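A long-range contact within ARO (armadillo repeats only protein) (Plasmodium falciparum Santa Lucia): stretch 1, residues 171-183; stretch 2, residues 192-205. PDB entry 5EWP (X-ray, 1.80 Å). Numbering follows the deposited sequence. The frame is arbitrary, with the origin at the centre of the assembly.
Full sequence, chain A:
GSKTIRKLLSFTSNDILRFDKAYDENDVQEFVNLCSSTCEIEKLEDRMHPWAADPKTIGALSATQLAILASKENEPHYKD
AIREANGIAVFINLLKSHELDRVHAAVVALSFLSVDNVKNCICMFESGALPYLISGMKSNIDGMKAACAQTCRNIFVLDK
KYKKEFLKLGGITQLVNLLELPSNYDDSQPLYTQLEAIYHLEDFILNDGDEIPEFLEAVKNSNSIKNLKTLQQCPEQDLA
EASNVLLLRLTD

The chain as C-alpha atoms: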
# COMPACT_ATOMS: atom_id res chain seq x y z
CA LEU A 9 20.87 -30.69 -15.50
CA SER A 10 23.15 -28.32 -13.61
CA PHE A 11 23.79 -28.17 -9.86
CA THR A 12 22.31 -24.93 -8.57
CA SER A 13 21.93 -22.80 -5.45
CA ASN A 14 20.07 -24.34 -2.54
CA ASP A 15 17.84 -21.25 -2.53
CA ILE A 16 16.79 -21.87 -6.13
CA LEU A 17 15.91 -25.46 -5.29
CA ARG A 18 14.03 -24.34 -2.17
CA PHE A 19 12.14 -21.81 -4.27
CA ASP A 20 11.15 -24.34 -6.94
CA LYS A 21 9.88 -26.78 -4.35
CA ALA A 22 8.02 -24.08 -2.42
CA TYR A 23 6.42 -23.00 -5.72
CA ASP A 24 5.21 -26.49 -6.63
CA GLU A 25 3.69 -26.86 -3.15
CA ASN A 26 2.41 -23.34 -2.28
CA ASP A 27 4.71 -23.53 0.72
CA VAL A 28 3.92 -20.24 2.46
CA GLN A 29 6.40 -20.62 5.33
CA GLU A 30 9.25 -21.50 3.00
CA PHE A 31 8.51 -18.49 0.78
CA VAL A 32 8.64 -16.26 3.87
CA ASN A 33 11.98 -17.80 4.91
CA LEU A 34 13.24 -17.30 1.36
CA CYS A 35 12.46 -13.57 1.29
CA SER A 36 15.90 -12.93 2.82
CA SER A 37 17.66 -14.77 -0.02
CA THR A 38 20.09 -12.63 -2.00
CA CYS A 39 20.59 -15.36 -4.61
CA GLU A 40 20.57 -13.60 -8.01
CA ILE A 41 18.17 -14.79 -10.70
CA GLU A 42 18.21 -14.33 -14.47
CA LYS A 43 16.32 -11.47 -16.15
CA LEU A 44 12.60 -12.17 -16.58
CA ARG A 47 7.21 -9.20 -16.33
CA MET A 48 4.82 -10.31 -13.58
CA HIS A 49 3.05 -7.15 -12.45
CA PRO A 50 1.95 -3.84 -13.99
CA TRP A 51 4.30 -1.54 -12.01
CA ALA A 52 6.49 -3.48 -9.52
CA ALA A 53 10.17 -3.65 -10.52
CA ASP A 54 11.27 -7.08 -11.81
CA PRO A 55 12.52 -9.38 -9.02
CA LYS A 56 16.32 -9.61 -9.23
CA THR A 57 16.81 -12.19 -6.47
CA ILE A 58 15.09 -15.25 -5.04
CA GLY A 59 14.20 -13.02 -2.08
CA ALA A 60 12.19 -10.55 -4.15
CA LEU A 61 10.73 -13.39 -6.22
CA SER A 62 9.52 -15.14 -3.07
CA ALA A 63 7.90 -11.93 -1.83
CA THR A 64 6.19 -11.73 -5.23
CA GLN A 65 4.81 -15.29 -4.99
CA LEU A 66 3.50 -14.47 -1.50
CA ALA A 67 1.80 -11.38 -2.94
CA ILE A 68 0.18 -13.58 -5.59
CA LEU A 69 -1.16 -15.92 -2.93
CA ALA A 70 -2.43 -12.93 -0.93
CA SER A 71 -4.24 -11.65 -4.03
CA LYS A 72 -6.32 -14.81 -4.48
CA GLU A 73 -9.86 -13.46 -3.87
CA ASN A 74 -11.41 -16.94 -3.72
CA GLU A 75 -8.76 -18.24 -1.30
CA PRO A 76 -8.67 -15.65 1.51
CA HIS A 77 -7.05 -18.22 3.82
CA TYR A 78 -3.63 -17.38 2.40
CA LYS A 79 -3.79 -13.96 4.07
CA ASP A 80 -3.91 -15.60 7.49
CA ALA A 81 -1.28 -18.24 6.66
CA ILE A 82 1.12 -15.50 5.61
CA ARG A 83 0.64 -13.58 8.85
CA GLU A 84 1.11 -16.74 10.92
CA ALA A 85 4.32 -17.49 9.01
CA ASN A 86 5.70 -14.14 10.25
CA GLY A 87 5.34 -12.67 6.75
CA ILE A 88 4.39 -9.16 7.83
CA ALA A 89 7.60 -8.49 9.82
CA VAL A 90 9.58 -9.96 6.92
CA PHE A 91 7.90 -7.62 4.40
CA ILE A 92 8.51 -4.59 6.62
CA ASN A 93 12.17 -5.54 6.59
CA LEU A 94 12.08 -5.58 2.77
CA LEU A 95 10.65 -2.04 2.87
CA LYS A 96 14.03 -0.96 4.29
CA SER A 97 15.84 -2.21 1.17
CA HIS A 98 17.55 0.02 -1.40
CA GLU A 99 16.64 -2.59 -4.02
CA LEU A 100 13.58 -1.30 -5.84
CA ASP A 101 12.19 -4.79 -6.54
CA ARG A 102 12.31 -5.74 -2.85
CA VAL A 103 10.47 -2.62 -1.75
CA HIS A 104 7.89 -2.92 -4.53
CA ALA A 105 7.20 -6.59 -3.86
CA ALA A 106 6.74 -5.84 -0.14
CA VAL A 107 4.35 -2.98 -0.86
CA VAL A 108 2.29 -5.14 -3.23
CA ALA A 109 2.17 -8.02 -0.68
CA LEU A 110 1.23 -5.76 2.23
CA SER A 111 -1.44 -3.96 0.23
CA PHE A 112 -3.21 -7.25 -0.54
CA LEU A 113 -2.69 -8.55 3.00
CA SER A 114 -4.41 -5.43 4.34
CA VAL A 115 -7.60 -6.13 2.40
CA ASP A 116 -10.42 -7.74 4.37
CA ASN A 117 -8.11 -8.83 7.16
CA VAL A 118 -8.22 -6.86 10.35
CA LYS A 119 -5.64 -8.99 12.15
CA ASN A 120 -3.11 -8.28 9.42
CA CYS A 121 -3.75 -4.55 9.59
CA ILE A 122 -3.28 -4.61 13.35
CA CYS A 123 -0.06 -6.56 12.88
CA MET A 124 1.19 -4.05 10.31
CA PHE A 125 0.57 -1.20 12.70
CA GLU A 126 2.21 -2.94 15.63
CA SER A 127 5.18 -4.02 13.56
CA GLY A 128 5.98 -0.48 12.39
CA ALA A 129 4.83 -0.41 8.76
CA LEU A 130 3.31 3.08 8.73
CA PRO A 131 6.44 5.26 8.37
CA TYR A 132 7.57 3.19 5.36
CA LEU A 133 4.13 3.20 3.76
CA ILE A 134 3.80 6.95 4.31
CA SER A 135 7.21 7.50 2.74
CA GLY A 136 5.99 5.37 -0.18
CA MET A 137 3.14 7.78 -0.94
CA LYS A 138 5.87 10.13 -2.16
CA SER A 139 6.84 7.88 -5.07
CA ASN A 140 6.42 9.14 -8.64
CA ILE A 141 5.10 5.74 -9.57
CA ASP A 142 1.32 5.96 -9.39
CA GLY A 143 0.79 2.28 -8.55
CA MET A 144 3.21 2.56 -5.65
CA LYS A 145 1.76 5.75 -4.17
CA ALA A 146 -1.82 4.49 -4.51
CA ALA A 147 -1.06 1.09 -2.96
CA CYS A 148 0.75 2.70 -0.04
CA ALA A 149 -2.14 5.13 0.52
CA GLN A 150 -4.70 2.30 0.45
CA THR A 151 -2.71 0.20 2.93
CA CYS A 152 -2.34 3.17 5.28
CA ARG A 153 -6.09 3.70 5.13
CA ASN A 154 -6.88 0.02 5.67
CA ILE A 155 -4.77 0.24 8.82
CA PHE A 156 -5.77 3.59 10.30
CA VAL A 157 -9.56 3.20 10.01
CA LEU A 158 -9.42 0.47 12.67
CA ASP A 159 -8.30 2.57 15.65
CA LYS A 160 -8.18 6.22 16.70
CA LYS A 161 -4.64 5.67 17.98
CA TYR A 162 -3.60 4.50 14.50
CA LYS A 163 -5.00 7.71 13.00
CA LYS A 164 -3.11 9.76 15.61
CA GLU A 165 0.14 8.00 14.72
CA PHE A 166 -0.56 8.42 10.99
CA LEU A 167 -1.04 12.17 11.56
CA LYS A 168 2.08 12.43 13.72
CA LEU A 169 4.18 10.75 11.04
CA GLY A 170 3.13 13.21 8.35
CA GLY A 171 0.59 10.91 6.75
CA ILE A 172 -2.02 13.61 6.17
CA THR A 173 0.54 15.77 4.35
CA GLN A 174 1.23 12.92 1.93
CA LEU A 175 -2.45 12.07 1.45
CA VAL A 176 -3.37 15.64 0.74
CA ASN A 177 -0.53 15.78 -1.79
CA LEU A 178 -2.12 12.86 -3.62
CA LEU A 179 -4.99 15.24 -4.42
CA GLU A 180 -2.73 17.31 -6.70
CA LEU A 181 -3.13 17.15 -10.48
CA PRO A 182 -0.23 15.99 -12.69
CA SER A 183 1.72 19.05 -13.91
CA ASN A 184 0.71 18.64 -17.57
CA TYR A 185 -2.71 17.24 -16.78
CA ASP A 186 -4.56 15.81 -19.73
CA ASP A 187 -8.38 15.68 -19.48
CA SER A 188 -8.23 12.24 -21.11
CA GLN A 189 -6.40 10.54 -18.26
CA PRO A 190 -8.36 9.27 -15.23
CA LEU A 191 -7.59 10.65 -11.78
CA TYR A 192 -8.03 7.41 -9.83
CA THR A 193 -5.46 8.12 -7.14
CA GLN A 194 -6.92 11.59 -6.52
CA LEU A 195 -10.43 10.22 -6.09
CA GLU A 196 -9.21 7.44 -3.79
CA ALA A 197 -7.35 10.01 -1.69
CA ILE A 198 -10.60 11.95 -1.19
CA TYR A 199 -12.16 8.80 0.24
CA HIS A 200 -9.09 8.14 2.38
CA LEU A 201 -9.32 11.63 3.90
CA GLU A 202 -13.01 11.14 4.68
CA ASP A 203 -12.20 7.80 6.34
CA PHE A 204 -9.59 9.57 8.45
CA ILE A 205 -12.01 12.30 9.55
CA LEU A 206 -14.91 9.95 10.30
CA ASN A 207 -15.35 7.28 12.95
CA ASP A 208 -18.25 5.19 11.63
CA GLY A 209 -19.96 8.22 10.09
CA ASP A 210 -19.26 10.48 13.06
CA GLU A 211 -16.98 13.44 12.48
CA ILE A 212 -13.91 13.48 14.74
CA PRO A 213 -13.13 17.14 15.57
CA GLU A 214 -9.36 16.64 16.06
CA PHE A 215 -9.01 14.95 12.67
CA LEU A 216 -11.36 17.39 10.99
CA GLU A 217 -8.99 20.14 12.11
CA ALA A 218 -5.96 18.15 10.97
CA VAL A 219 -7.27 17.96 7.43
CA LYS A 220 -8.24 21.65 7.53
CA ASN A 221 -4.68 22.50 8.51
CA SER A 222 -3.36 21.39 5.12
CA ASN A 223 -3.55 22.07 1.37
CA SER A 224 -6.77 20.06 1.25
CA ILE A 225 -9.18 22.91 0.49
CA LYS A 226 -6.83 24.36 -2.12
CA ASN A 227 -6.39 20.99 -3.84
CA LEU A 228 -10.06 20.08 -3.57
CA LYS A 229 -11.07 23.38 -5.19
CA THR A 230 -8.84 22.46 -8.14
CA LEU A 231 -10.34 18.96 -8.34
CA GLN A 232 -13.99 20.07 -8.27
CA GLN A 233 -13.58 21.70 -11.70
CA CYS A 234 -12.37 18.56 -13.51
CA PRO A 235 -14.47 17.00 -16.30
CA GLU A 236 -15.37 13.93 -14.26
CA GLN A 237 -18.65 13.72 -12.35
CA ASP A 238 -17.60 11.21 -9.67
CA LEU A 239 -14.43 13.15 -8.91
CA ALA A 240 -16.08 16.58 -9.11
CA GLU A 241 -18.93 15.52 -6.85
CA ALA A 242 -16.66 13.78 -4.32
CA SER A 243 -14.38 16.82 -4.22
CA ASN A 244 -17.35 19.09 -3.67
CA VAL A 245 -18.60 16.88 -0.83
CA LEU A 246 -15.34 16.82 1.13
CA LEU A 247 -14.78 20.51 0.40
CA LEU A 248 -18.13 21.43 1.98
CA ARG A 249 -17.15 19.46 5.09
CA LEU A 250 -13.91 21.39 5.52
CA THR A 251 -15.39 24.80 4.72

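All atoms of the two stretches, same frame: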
# COMPACT_ATOMS: atom_id res chain seq x y z
N GLY A 171 1.45 11.60 7.70
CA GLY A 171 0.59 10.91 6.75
C GLY A 171 -0.46 11.77 6.07
O GLY A 171 -0.79 11.54 4.91
N ILE A 172 -1.00 12.76 6.78
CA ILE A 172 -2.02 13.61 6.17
C ILE A 172 -1.40 14.52 5.10
O ILE A 172 -1.99 14.76 4.05
CB ILE A 172 -2.76 14.43 7.24
CG1 ILE A 172 -3.66 13.50 8.06
CG2 ILE A 172 -3.61 15.52 6.60
CD1 ILE A 172 -4.70 12.79 7.21
N THR A 173 -0.20 15.02 5.37
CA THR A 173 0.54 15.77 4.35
C THR A 173 0.65 14.98 3.05
O THR A 173 0.33 15.50 1.98
CB THR A 173 1.95 16.14 4.84
OG1 THR A 173 1.85 16.81 6.11
CG2 THR A 173 2.64 17.05 3.82
N GLN A 174 1.06 13.72 3.14
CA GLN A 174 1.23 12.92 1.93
C GLN A 174 -0.10 12.63 1.26
O GLN A 174 -0.20 12.68 0.03
CB GLN A 174 1.97 11.63 2.25
CG GLN A 174 3.37 11.84 2.73
CD GLN A 174 4.12 12.84 1.87
OE1 GLN A 174 4.14 12.73 0.65
NE2 GLN A 174 4.73 13.83 2.51
N LEU A 175 -1.14 12.32 2.04
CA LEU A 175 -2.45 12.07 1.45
C LEU A 175 -2.99 13.26 0.70
O LEU A 175 -3.54 13.13 -0.39
CB LEU A 175 -3.49 11.68 2.51
CG LEU A 175 -3.69 10.24 2.89
CD1 LEU A 175 -4.92 10.16 3.83
CD2 LEU A 175 -3.90 9.42 1.61
N VAL A 176 -2.86 14.42 1.33
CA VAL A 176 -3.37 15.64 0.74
C VAL A 176 -2.61 15.92 -0.55
O VAL A 176 -3.20 16.35 -1.54
CB VAL A 176 -3.27 16.83 1.73
CG1 VAL A 176 -3.52 18.15 1.02
CG2 VAL A 176 -4.27 16.64 2.86
N ASN A 177 -1.31 15.63 -0.57
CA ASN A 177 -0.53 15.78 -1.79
C ASN A 177 -0.99 14.87 -2.92
O ASN A 177 -0.83 15.20 -4.10
CB ASN A 177 0.95 15.51 -1.52
CG ASN A 177 1.60 16.63 -0.74
OD1 ASN A 177 0.97 17.65 -0.46
ND2 ASN A 177 2.86 16.44 -0.38
N LEU A 178 -1.60 13.74 -2.59
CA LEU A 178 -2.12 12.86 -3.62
C LEU A 178 -3.31 13.48 -4.33
O LEU A 178 -3.72 13.00 -5.39
CB LEU A 178 -2.50 11.49 -3.05
CG LEU A 178 -1.32 10.64 -2.54
CD1 LEU A 178 -1.76 9.28 -2.00
CD2 LEU A 178 -0.30 10.47 -3.62
N LEU A 179 -3.88 14.54 -3.77
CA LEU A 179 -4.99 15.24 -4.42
C LEU A 179 -4.53 16.09 -5.61
O LEU A 179 -5.33 16.45 -6.48
CB LEU A 179 -5.72 16.14 -3.43
CG LEU A 179 -6.37 15.47 -2.21
CD1 LEU A 179 -6.82 16.54 -1.21
CD2 LEU A 179 -7.54 14.60 -2.64
N GLU A 180 -3.25 16.43 -5.65
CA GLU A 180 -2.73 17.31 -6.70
C GLU A 180 -2.85 16.72 -8.10
O GLU A 180 -2.70 15.51 -8.29
CB GLU A 180 -1.27 17.69 -6.41
CG GLU A 180 -1.13 18.62 -5.23
CD GLU A 180 0.31 19.03 -4.95
OE1 GLU A 180 1.22 18.58 -5.69
OE2 GLU A 180 0.54 19.78 -3.99
N LEU A 181 -3.14 17.57 -9.08
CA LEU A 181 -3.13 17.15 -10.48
C LEU A 181 -1.70 16.94 -10.96
O LEU A 181 -0.78 17.56 -10.43
CB LEU A 181 -3.82 18.21 -11.36
CG LEU A 181 -5.34 18.36 -11.23
CD1 LEU A 181 -5.84 19.50 -12.11
CD2 LEU A 181 -6.06 17.07 -11.56
N PRO A 182 -1.51 16.07 -11.97
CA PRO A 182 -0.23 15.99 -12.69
C PRO A 182 0.07 17.34 -13.34
O PRO A 182 -0.87 18.02 -13.75
CB PRO A 182 -0.48 14.91 -13.75
CG PRO A 182 -1.67 14.17 -13.29
CD PRO A 182 -2.50 15.11 -12.49
N SER A 183 1.35 17.71 -13.47
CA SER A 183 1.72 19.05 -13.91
C SER A 183 1.31 19.42 -15.34
O SER A 183 1.14 20.60 -15.67
CB SER A 183 3.24 19.23 -13.76
OG SER A 183 3.93 18.29 -14.56
N TYR A 192 -7.71 8.45 -10.80
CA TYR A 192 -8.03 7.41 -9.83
C TYR A 192 -7.47 7.70 -8.45
O TYR A 192 -8.20 7.71 -7.46
CB TYR A 192 -7.48 6.07 -10.32
CG TYR A 192 -8.15 5.55 -11.57
CD1 TYR A 192 -9.52 5.63 -11.74
CD2 TYR A 192 -7.39 4.98 -12.60
CE1 TYR A 192 -10.14 5.15 -12.89
CE2 TYR A 192 -7.99 4.50 -13.74
CZ TYR A 192 -9.36 4.59 -13.89
OH TYR A 192 -9.96 4.11 -15.03
N THR A 193 -6.16 7.93 -8.40
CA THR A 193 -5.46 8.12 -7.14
C THR A 193 -6.03 9.34 -6.40
O THR A 193 -6.20 9.29 -5.18
CB THR A 193 -3.95 8.29 -7.37
OG1 THR A 193 -3.44 7.13 -8.03
CG2 THR A 193 -3.21 8.48 -6.05
N GLN A 194 -6.34 10.40 -7.13
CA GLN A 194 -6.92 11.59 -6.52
C GLN A 194 -8.27 11.30 -5.87
O GLN A 194 -8.54 11.71 -4.74
CB GLN A 194 -7.07 12.71 -7.55
CG GLN A 194 -5.76 13.38 -7.93
CD GLN A 194 -4.96 12.58 -8.95
OE1 GLN A 194 -5.41 11.55 -9.44
NE2 GLN A 194 -3.76 13.06 -9.26
N LEU A 195 -9.12 10.57 -6.59
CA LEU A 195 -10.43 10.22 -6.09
C LEU A 195 -10.32 9.31 -4.87
O LEU A 195 -11.04 9.48 -3.89
CB LEU A 195 -11.27 9.55 -7.18
CG LEU A 195 -12.69 9.16 -6.77
CD1 LEU A 195 -13.40 10.29 -6.07
CD2 LEU A 195 -13.46 8.76 -8.01
N GLU A 196 -9.40 8.35 -4.93
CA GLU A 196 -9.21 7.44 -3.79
C GLU A 196 -8.73 8.22 -2.56
O GLU A 196 -9.17 7.96 -1.44
CB GLU A 196 -8.23 6.32 -4.15
CG GLU A 196 -8.77 5.38 -5.22
CD GLU A 196 -7.75 4.35 -5.69
OE1 GLU A 196 -6.62 4.33 -5.16
OE2 GLU A 196 -8.09 3.58 -6.62
N ALA A 197 -7.87 9.20 -2.79
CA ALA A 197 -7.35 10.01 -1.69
C ALA A 197 -8.46 10.82 -1.01
O ALA A 197 -8.41 11.04 0.19
CB ALA A 197 -6.22 10.92 -2.19
N ILE A 198 -9.45 11.27 -1.78
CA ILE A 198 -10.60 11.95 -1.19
C ILE A 198 -11.27 11.02 -0.19
O ILE A 198 -11.55 11.39 0.95
CB ILE A 198 -11.63 12.37 -2.25
CG1 ILE A 198 -11.06 13.47 -3.14
CG2 ILE A 198 -12.92 12.86 -1.58
CD1 ILE A 198 -11.93 13.78 -4.34
N TYR A 199 -11.51 9.79 -0.63
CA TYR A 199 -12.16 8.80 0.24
C TYR A 199 -11.29 8.46 1.45
O TYR A 199 -11.80 8.21 2.54
CB TYR A 199 -12.49 7.55 -0.56
CG TYR A 199 -13.49 7.79 -1.67
CD1 TYR A 199 -14.51 8.73 -1.53
CD2 TYR A 199 -13.41 7.07 -2.85
CE1 TYR A 199 -15.43 8.94 -2.56
CE2 TYR A 199 -14.32 7.27 -3.87
CZ TYR A 199 -15.32 8.20 -3.73
OH TYR A 199 -16.20 8.37 -4.78
N HIS A 200 -9.98 8.41 1.26
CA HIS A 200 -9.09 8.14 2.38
C HIS A 200 -9.20 9.25 3.44
O HIS A 200 -9.23 8.97 4.64
CB HIS A 200 -7.63 8.00 1.91
CG HIS A 200 -7.40 6.85 0.98
ND1 HIS A 200 -8.20 5.73 0.95
CD2 HIS A 200 -6.45 6.66 0.02
CE1 HIS A 200 -7.75 4.89 0.03
NE2 HIS A 200 -6.69 5.44 -0.55
N LEU A 201 -9.22 10.50 2.99
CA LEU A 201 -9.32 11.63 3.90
C LEU A 201 -10.64 11.61 4.68
O LEU A 201 -10.65 11.86 5.88
CB LEU A 201 -9.17 12.94 3.13
CG LEU A 201 -7.74 13.19 2.64
CD1 LEU A 201 -7.71 14.32 1.59
CD2 LEU A 201 -6.81 13.51 3.81
N GLU A 202 -11.73 11.29 4.00
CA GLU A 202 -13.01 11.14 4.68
C GLU A 202 -12.93 10.05 5.74
O GLU A 202 -13.43 10.23 6.86
CB GLU A 202 -14.12 10.82 3.67
CG GLU A 202 -14.49 11.99 2.77
CD GLU A 202 -15.66 11.68 1.86
OE1 GLU A 202 -15.79 10.51 1.43
OE2 GLU A 202 -16.46 12.60 1.57
N ASP A 203 -12.31 8.92 5.40
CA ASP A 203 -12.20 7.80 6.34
C ASP A 203 -11.34 8.14 7.55
O ASP A 203 -11.53 7.58 8.63
CB ASP A 203 -11.65 6.56 5.62
CG ASP A 203 -12.67 5.97 4.66
OD1 ASP A 203 -13.84 6.42 4.68
OD2 ASP A 203 -12.32 5.05 3.89
N PHE A 204 -10.40 9.05 7.35
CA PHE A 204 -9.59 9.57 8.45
C PHE A 204 -10.45 10.45 9.37
O PHE A 204 -10.38 10.33 10.59
CB PHE A 204 -8.42 10.40 7.90
CG PHE A 204 -7.49 10.92 8.96
CD1 PHE A 204 -6.52 10.11 9.51
CD2 PHE A 204 -7.58 12.24 9.39
CE1 PHE A 204 -5.65 10.59 10.49
CE2 PHE A 204 -6.72 12.73 10.35
CZ PHE A 204 -5.75 11.91 10.91
N ILE A 205 -11.24 11.33 8.78
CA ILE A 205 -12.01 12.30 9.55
C ILE A 205 -13.12 11.61 10.33
O ILE A 205 -13.41 11.99 11.47
CB ILE A 205 -12.62 13.39 8.64
CG1 ILE A 205 -11.52 14.26 8.03
CG2 ILE A 205 -13.64 14.26 9.41
CD1 ILE A 205 -11.96 15.03 6.81

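The one hydrogen bond between these stretches is made by a side chain reaching out of a helix to a backbone carbonyl beyond the end of the other: Gln194 NE2 donates to Glu180 O at 2.8 Å, nearly straight at 171°. The CA-to-CB bond of Gln194 points sideways, but chi1 m and chi2 p fold the chain so that its amide comes nearer. On the way, Gln194 CG packs 3.3 Å from Leu178 O and 3.4 Å from Leu179 O. The polar group thus satisfies the carbonyl of Glu180, the last residue of the type I turn that begins at Asn177; no backbone NH within stretch 1 bonds Glu180 O.

The remainder is mostly apolar packing. Helices 171-177 and 192-205 run roughly antiparallel, at 144°, with axes 9.5 Å apart at closest approach, so the start of the first lies near the end of the second. The backbones come closer at Leu179, whose CA is 4.6 Å from the CA of Gln194; the CA atoms of Leu175 and Ala197 are 6.2 Å apart. A small residue sits where the backbones are close: Ala197 points toward stretch 1, and its CB lies 3.9 Å from each of Leu175 O, Leu178 CB and Leu179 CD2, leaving little space around that methyl.

One turn later, Leu201 packs among branched aliphatic side chains. Its CD2 lies 3.8 Å from Leu175 CD1 and 4.1 Å from both Ile172 CD1 and Val176 CG2, while its CD1 meets Leu179 CD1 at 3.7 Å. Leu179 starts away from stretch 2, yet its end returns, with CD2 also 3.7 Å from Ile198 CG1. Leu175 CD2 sits at the edge of the His200 ring, near its plane.

At the far end, Ile172 CD1 sits over one face of Phe204, 3.6 Å from the ring centroid and 9° off the normal, a CH-pi contact placing a methyl almost squarely on the aromatic cloud.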